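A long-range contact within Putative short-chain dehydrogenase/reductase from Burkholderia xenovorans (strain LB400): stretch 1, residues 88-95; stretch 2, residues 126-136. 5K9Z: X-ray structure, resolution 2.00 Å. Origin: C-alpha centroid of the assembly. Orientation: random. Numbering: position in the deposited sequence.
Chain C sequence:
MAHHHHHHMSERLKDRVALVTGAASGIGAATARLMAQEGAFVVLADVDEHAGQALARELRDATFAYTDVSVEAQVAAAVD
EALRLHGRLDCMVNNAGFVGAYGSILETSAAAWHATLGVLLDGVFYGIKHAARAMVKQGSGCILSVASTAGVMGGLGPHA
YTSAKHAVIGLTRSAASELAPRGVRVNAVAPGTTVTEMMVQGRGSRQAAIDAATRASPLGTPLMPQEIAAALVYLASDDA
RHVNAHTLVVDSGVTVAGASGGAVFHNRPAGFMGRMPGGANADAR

Stretch 1, residues 88-95: RLDCMVNN
Stretch 2 126-136: YGIKHAARAMV

Stretch 1 is largely extended, and its residues 91-94 form a β-strand, with phi/psi from -143/130 at Cys91 to -87/101 at Asn94. Before it, Leu89 is also extended (-133/120), whereas Asp90, at -102/-31, breaks the extended run. Stretch 2 is helical, part of a longer helix, with phi near -55 to -82 and psi near -35 to -54 from Tyr126 to Met135. Its i to i+4 bonds include Ala131 N to Gly127 O at 2.9 Å and Met135 N to Ala131 O at 2.9 Å; Ala134 N to His130 O, at 3.4 Å, is weak.

The strand and helix axes are almost antiparallel, at 172° between N-to-C directions, and approach to 8.9 Å. Three CA pairs fix the register: Leu89 CA to Met135 CA at 6.6 Å, Met92 CA to Ala131 CA at 6.4 Å, and Asn94 CA to Gly127 CA at 6.4 Å. The near-constant spacing along the contact agrees with the axis angle. No hydrogen bond crosses between the stretches, so the 343 Å² buried, both sides summed, reflects packing.

In the strand, Met92 and Asn94 send CA-to-CB toward the helix, Cys91 points away, and Val93 is out of reach. The helix answers with small residues four positions apart, Gly127 and Ala131, followed by Met135. At the centre, Met92 CB lies 3.6 Å from Ala131 CB, a close fit that the short alanine side chain permits. Met92 adopts chi1 t, chi2 p, chi3 t, which carries its CE to 3.7 Å from Gly127 CA.

Gly127 suits its place for a measurable reason. Asn94 OD1 is 3.5 Å from Gly127 CA, and an ideal CB on this residue would lie 2.0 Å from Asn94 OD1, a clash, and 3.1 Å from Met92 CE. Asn94 has chi1 m and chi2 -56°; its ND2 approaches Ile128 CG1 at 3.8 Å, and that amide nitrogen is hydrogen-bonded elsewhere in the structure. Ile128 (m, t) reaches this contact although its CA-to-CB bond points away.

At the other end, Met135 has the largest covered area, 71 Å². Its CA-to-CB bond points sideways, but the long side chain, with chi1 m and chi2 and chi3 both t, brings its end nearer the strand. Its CE lies 3.9 Å from Leu89 CG, 3.7 Å from Asp90 O and 4.1 Å from Met92 CB, while Met135 CG is 3.6 Å from Leu89 O. Leu89, whose CA-to-CB bond points toward the helix, has chi1 t and chi2 p and places CD2 4.0 Å from Ala131 CB and CB 4.5 Å from Ala134 CB.

The CA-to-CB bond of Asp90 (chi1 m) points away from the helix, and its carboxylate pairs within its own stretch: Arg88 (p, t, m) forms a salt bridge through Arg88 NH2 to Asp90 OD1 at 2.9 Å, supplemented by Arg88 NE to Asp90 OD2 at 3.1 Å. Neither charged side chain comes within contact distance of the helix.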

ATOM      1  N   ARG C  88      18.697 -24.491  21.037  1.00 22.87           N
ATOM      2  CA  ARG C  88      18.572 -23.134  20.519  1.00 23.76           C
ATOM      3  C   ARG C  88      17.359 -23.085  19.605  1.00 21.33           C
ATOM      4  O   ARG C  88      16.827 -24.117  19.200  1.00 23.70           O
ATOM      5  CB  ARG C  88      19.844 -22.703  19.768  1.00 24.41           C
ATOM      6  CG  ARG C  88      20.155 -23.588  18.568  1.00 26.26           C
ATOM      7  CD  ARG C  88      21.474 -23.238  17.892  1.00 31.90           C
ATOM      8  NE  ARG C  88      21.521 -21.859  17.395  1.00 39.01           N
ATOM      9  CZ  ARG C  88      22.194 -20.871  17.981  1.00 39.88           C
ATOM     10  NH1 ARG C  88      22.889 -21.107  19.085  1.00 44.30           N
ATOM     11  NH2 ARG C  88      22.181 -19.652  17.464  1.00 36.41           N
ATOM     12  N   LEU C  89      16.932 -21.862  19.282  1.00 21.13           N
ATOM     13  CA  LEU C  89      15.916 -21.609  18.263  1.00 19.92           C
ATOM     14  C   LEU C  89      16.407 -20.481  17.361  1.00 21.40           C
ATOM     15  O   LEU C  89      16.672 -19.372  17.838  1.00 21.35           O
ATOM     16  CB  LEU C  89      14.574 -21.233  18.884  1.00 19.68           C
ATOM     17  CG  LEU C  89      13.451 -20.983  17.879  1.00 21.44           C
ATOM     18  CD1 LEU C  89      13.159 -22.243  17.058  1.00 21.76           C
ATOM     19  CD2 LEU C  89      12.205 -20.498  18.597  1.00 21.66           C
ATOM     20  N   ASP C  90      16.558 -20.767  16.071  1.00 17.71           N
ATOM     21  CA  ASP C  90      17.086 -19.770  15.145  1.00 17.67           C
ATOM     22  C   ASP C  90      16.016 -19.099  14.307  1.00 25.79           C
ATOM     23  O   ASP C  90      16.177 -17.936  13.930  1.00 16.97           O
ATOM     24  CB  ASP C  90      18.109 -20.411  14.219  1.00 20.22           C
ATOM     25  CG  ASP C  90      19.299 -20.930  14.973  1.00 28.98           C
ATOM     26  OD1 ASP C  90      20.024 -20.092  15.542  1.00 32.60           O
ATOM     27  OD2 ASP C  90      19.517 -22.160  14.988  1.00 27.69           O
ATOM     28  N   CYS C  91      14.937 -19.810  13.997  1.00 22.96           N
ATOM     29  CA  CYS C  91      13.919 -19.288  13.105  1.00 20.14           C
ATOM     30  C   CYS C  91      12.557 -19.737  13.604  1.00 19.44           C
ATOM     31  O   CYS C  91      12.368 -20.913  13.922  1.00 18.49           O
ATOM     32  CB  CYS C  91      14.150 -19.760  11.663  1.00 17.37           C
ATOM     33  SG  CYS C  91      12.876 -19.164  10.529  1.00 23.21           S
ATOM     34  N   MET C  92      11.629 -18.793  13.721  1.00 15.53           N
ATOM     35  CA  MET C  92      10.247 -19.075  14.087  1.00 15.22           C
ATOM     36  C   MET C  92       9.347 -18.707  12.914  1.00 18.29           C
ATOM     37  O   MET C  92       9.457 -17.599  12.385  1.00 19.63           O
ATOM     38  CB  MET C  92       9.839 -18.274  15.318  1.00 17.86           C
ATOM     39  CG  MET C  92       8.372 -18.420  15.685  1.00 16.60           C
ATOM     40  SD  MET C  92       8.055 -20.003  16.464  1.00 23.08           S
ATOM     41  CE  MET C  92       6.340 -19.830  16.971  1.00 23.26           C
ATOM     42  N   VAL C  93       8.447 -19.604  12.521  1.00 16.98           N
ATOM     43  CA  VAL C  93       7.513 -19.325  11.428  1.00 14.58           C
ATOM     44  C   VAL C  93       6.091 -19.399  11.976  1.00 14.35           C
ATOM     45  O   VAL C  93       5.587 -20.484  12.285  1.00 15.17           O
ATOM     46  CB  VAL C  93       7.707 -20.278  10.243  1.00 19.02           C
ATOM     47  CG1 VAL C  93       6.723 -19.932   9.122  1.00 15.56           C
ATOM     48  CG2 VAL C  93       9.125 -20.168   9.704  1.00 17.75           C
ATOM     49  N   ASN C  94       5.439 -18.245  12.095  1.00 14.06           N
ATOM     50  CA  ASN C  94       4.047 -18.170  12.534  1.00 13.89           C
ATOM     51  C   ASN C  94       3.169 -18.336  11.309  1.00 22.32           C
ATOM     52  O   ASN C  94       2.988 -17.394  10.537  1.00 14.29           O
ATOM     53  CB  ASN C  94       3.755 -16.843  13.214  1.00 15.39           C
ATOM     54  CG  ASN C  94       4.612 -16.621  14.425  1.00 20.39           C
ATOM     55  OD1 ASN C  94       4.629 -17.448  15.334  1.00 17.08           O
ATOM     56  ND2 ASN C  94       5.362 -15.522  14.433  1.00 19.83           N
ATOM     57  N   ASN C  95       2.635 -19.538  11.126  1.00 16.17           N
ATOM     58  CA  ASN C  95       1.863 -19.879   9.942  1.00 14.02           C
ATOM     59  C   ASN C  95       0.596 -20.623  10.349  1.00 19.24           C
ATOM     60  O   ASN C  95       0.622 -21.478  11.243  1.00 22.31           O
ATOM     61  CB  ASN C  95       2.709 -20.722   8.981  1.00 16.47           C
ATOM     62  CG  ASN C  95       1.874 -21.398   7.906  1.00 24.35           C
ATOM     63  OD1 ASN C  95       1.573 -22.592   7.997  1.00 29.54           O
ATOM     64  ND2 ASN C  95       1.482 -20.639   6.901  1.00 14.40           N
ATOM     65  N   TYR C 126       1.691 -14.626  20.394  1.00 14.50           N
ATOM     66  CA  TYR C 126       2.295 -15.612  21.292  1.00 19.00           C
ATOM     67  C   TYR C 126       3.590 -16.150  20.703  1.00 20.36           C
ATOM     68  O   TYR C 126       4.586 -16.313  21.417  1.00 19.01           O
ATOM     69  CB  TYR C 126       1.334 -16.781  21.558  1.00 14.94           C
ATOM     70  CG  TYR C 126      -0.022 -16.425  22.134  1.00 15.05           C
ATOM     71  CD1 TYR C 126      -0.175 -15.366  23.019  1.00 15.26           C
ATOM     72  CD2 TYR C 126      -1.161 -17.139  21.763  1.00 17.84           C
ATOM     73  CE1 TYR C 126      -1.409 -15.029  23.525  1.00 16.85           C
ATOM     74  CE2 TYR C 126      -2.419 -16.819  22.286  1.00 23.03           C
ATOM     75  CZ  TYR C 126      -2.532 -15.761  23.155  1.00 22.21           C
ATOM     76  OH  TYR C 126      -3.763 -15.425  23.660  1.00 21.86           O
ATOM     77  N   GLY C 127       3.596 -16.421  19.393  1.00 16.29           N
ATOM     78  CA  GLY C 127       4.800 -16.923  18.755  1.00 14.54           C
ATOM     79  C   GLY C 127       5.940 -15.918  18.775  1.00 14.74           C
ATOM     80  O   GLY C 127       7.092 -16.276  19.017  1.00 17.93           O
ATOM     81  N   ILE C 128       5.646 -14.648  18.500  1.00 17.97           N
ATOM     82  CA  ILE C 128       6.705 -13.644  18.572  1.00 16.28           C
ATOM     83  C   ILE C 128       7.198 -13.527  20.009  1.00 17.11           C
ATOM     84  O   ILE C 128       8.404 -13.529  20.279  1.00 18.75           O
ATOM     85  CB  ILE C 128       6.213 -12.289  18.032  1.00 14.41           C
ATOM     86  CG1 ILE C 128       5.882 -12.397  16.536  1.00 16.78           C
ATOM     87  CG2 ILE C 128       7.289 -11.178  18.262  1.00 14.68           C
ATOM     88  CD1 ILE C 128       5.236 -11.156  15.987  1.00 19.06           C
ATOM     89  N   LYS C 129       6.267 -13.454  20.952  1.00 17.53           N
ATOM     90  CA  LYS C 129       6.651 -13.300  22.353  1.00 18.16           C
ATOM     91  C   LYS C 129       7.601 -14.411  22.793  1.00 19.12           C
ATOM     92  O   LYS C 129       8.696 -14.143  23.293  1.00 16.21           O
ATOM     93  CB  LYS C 129       5.405 -13.268  23.232  1.00 15.63           C
ATOM     94  CG  LYS C 129       5.699 -13.317  24.735  1.00 16.19           C
ATOM     95  CD  LYS C 129       4.396 -13.266  25.509  1.00 17.27           C
ATOM     96  CE  LYS C 129       4.615 -13.539  27.006  1.00 20.12           C
ATOM     97  NZ  LYS C 129       3.309 -13.534  27.724  1.00 17.38           N
ATOM     98  N   HIS C 130       7.209 -15.670  22.597  1.00 15.75           N
ATOM     99  CA  HIS C 130       8.005 -16.759  23.158  1.00 18.30           C
ATOM    100  C   HIS C 130       9.235 -17.092  22.323  1.00 18.53           C
ATOM    101  O   HIS C 130      10.277 -17.439  22.886  1.00 16.59           O
ATOM    102  CB  HIS C 130       7.114 -17.966  23.413  1.00 18.70           C
ATOM    103  CG  HIS C 130       6.117 -17.693  24.491  1.00 21.01           C
ATOM    104  ND1 HIS C 130       6.444 -17.761  25.831  1.00 21.37           N
ATOM    105  CD2 HIS C 130       4.843 -17.235  24.435  1.00 16.60           C
ATOM    106  CE1 HIS C 130       5.400 -17.405  26.557  1.00 22.49           C
ATOM    107  NE2 HIS C 130       4.413 -17.084  25.735  1.00 19.69           N
ATOM    108  N   ALA C 131       9.161 -16.984  20.992  1.00 17.10           N
ATOM    109  CA  ALA C 131      10.384 -17.138  20.204  1.00 16.47           C
ATOM    110  C   ALA C 131      11.413 -16.069  20.575  1.00 22.34           C
ATOM    111  O   ALA C 131      12.609 -16.359  20.717  1.00 22.22           O
ATOM    112  CB  ALA C 131      10.070 -17.077  18.703  1.00 15.50           C
ATOM    113  N   ALA C 132      10.960 -14.830  20.773  1.00 18.73           N
ATOM    114  CA  ALA C 132      11.879 -13.753  21.105  1.00 17.27           C
ATOM    115  C   ALA C 132      12.541 -13.981  22.459  1.00 18.19           C
ATOM    116  O   ALA C 132      13.719 -13.655  22.634  1.00 19.67           O
ATOM    117  CB  ALA C 132      11.144 -12.409  21.076  1.00 16.19           C
ATOM    118  N   ARG C 133      11.798 -14.532  23.431  1.00 17.02           N
ATOM    119  CA  ARG C 133      12.388 -14.871  24.721  1.00 24.39           C
ATOM    120  C   ARG C 133      13.591 -15.786  24.551  1.00 28.41           C
ATOM    121  O   ARG C 133      14.611 -15.617  25.226  1.00 25.67           O
ATOM    122  CB  ARG C 133      11.354 -15.537  25.628  1.00 22.22           C
ATOM    123  CG  ARG C 133      10.358 -14.604  26.265  1.00 21.87           C
ATOM    124  CD  ARG C 133       9.379 -15.398  27.167  1.00 22.03           C
ATOM    125  NE  ARG C 133       8.489 -14.500  27.892  1.00 27.93           N
ATOM    126  CZ  ARG C 133       7.673 -14.877  28.876  1.00 34.37           C
ATOM    127  NH1 ARG C 133       7.631 -16.151  29.257  1.00 30.17           N
ATOM    128  NH2 ARG C 133       6.904 -13.975  29.478  1.00 30.43           N
ATOM    129  N   ALA C 134      13.484 -16.785  23.678  1.00 25.73           N
ATOM    130  CA  ALA C 134      14.643 -17.642  23.439  1.00 25.74           C
ATOM    131  C   ALA C 134      15.728 -16.897  22.663  1.00 25.98           C
ATOM    132  O   ALA C 134      16.926 -17.088  22.908  1.00 29.15           O
ATOM    133  CB  ALA C 134      14.208 -18.915  22.706  1.00 24.25           C
ATOM    134  N   MET C 135      15.327 -16.028  21.737  1.00 17.72           N
ATOM    135  CA  MET C 135      16.279 -15.492  20.772  1.00 24.77           C
ATOM    136  C   MET C 135      17.086 -14.330  21.330  1.00 24.56           C
ATOM    137  O   MET C 135      18.266 -14.196  20.987  1.00 19.89           O
ATOM    138  CB  MET C 135      15.557 -15.081  19.490  1.00 19.81           C
ATOM    139  CG  MET C 135      15.062 -16.286  18.706  1.00 19.14           C
ATOM    140  SD  MET C 135      14.025 -15.763  17.338  1.00 18.75           S
ATOM    141  CE  MET C 135      13.616 -17.337  16.577  1.00 19.66           C
ATOM    142  N   VAL C 136      16.488 -13.475  22.171  1.00 21.74           N
ATOM    143  CA  VAL C 136      17.269 -12.358  22.699  1.00 26.72           C
ATOM    144  C   VAL C 136      18.416 -12.874  23.554  1.00 29.01           C
ATOM    145  O   VAL C 136      19.459 -12.219  23.655  1.00 29.38           O
ATOM    146  CB  VAL C 136      16.403 -11.339  23.477  1.00 25.03           C
ATOM    147  CG1 VAL C 136      15.349 -10.720  22.558  1.00 20.85           C
ATOM    148  CG2 VAL C 136      15.770 -11.968  24.697  1.00 29.60           C
TER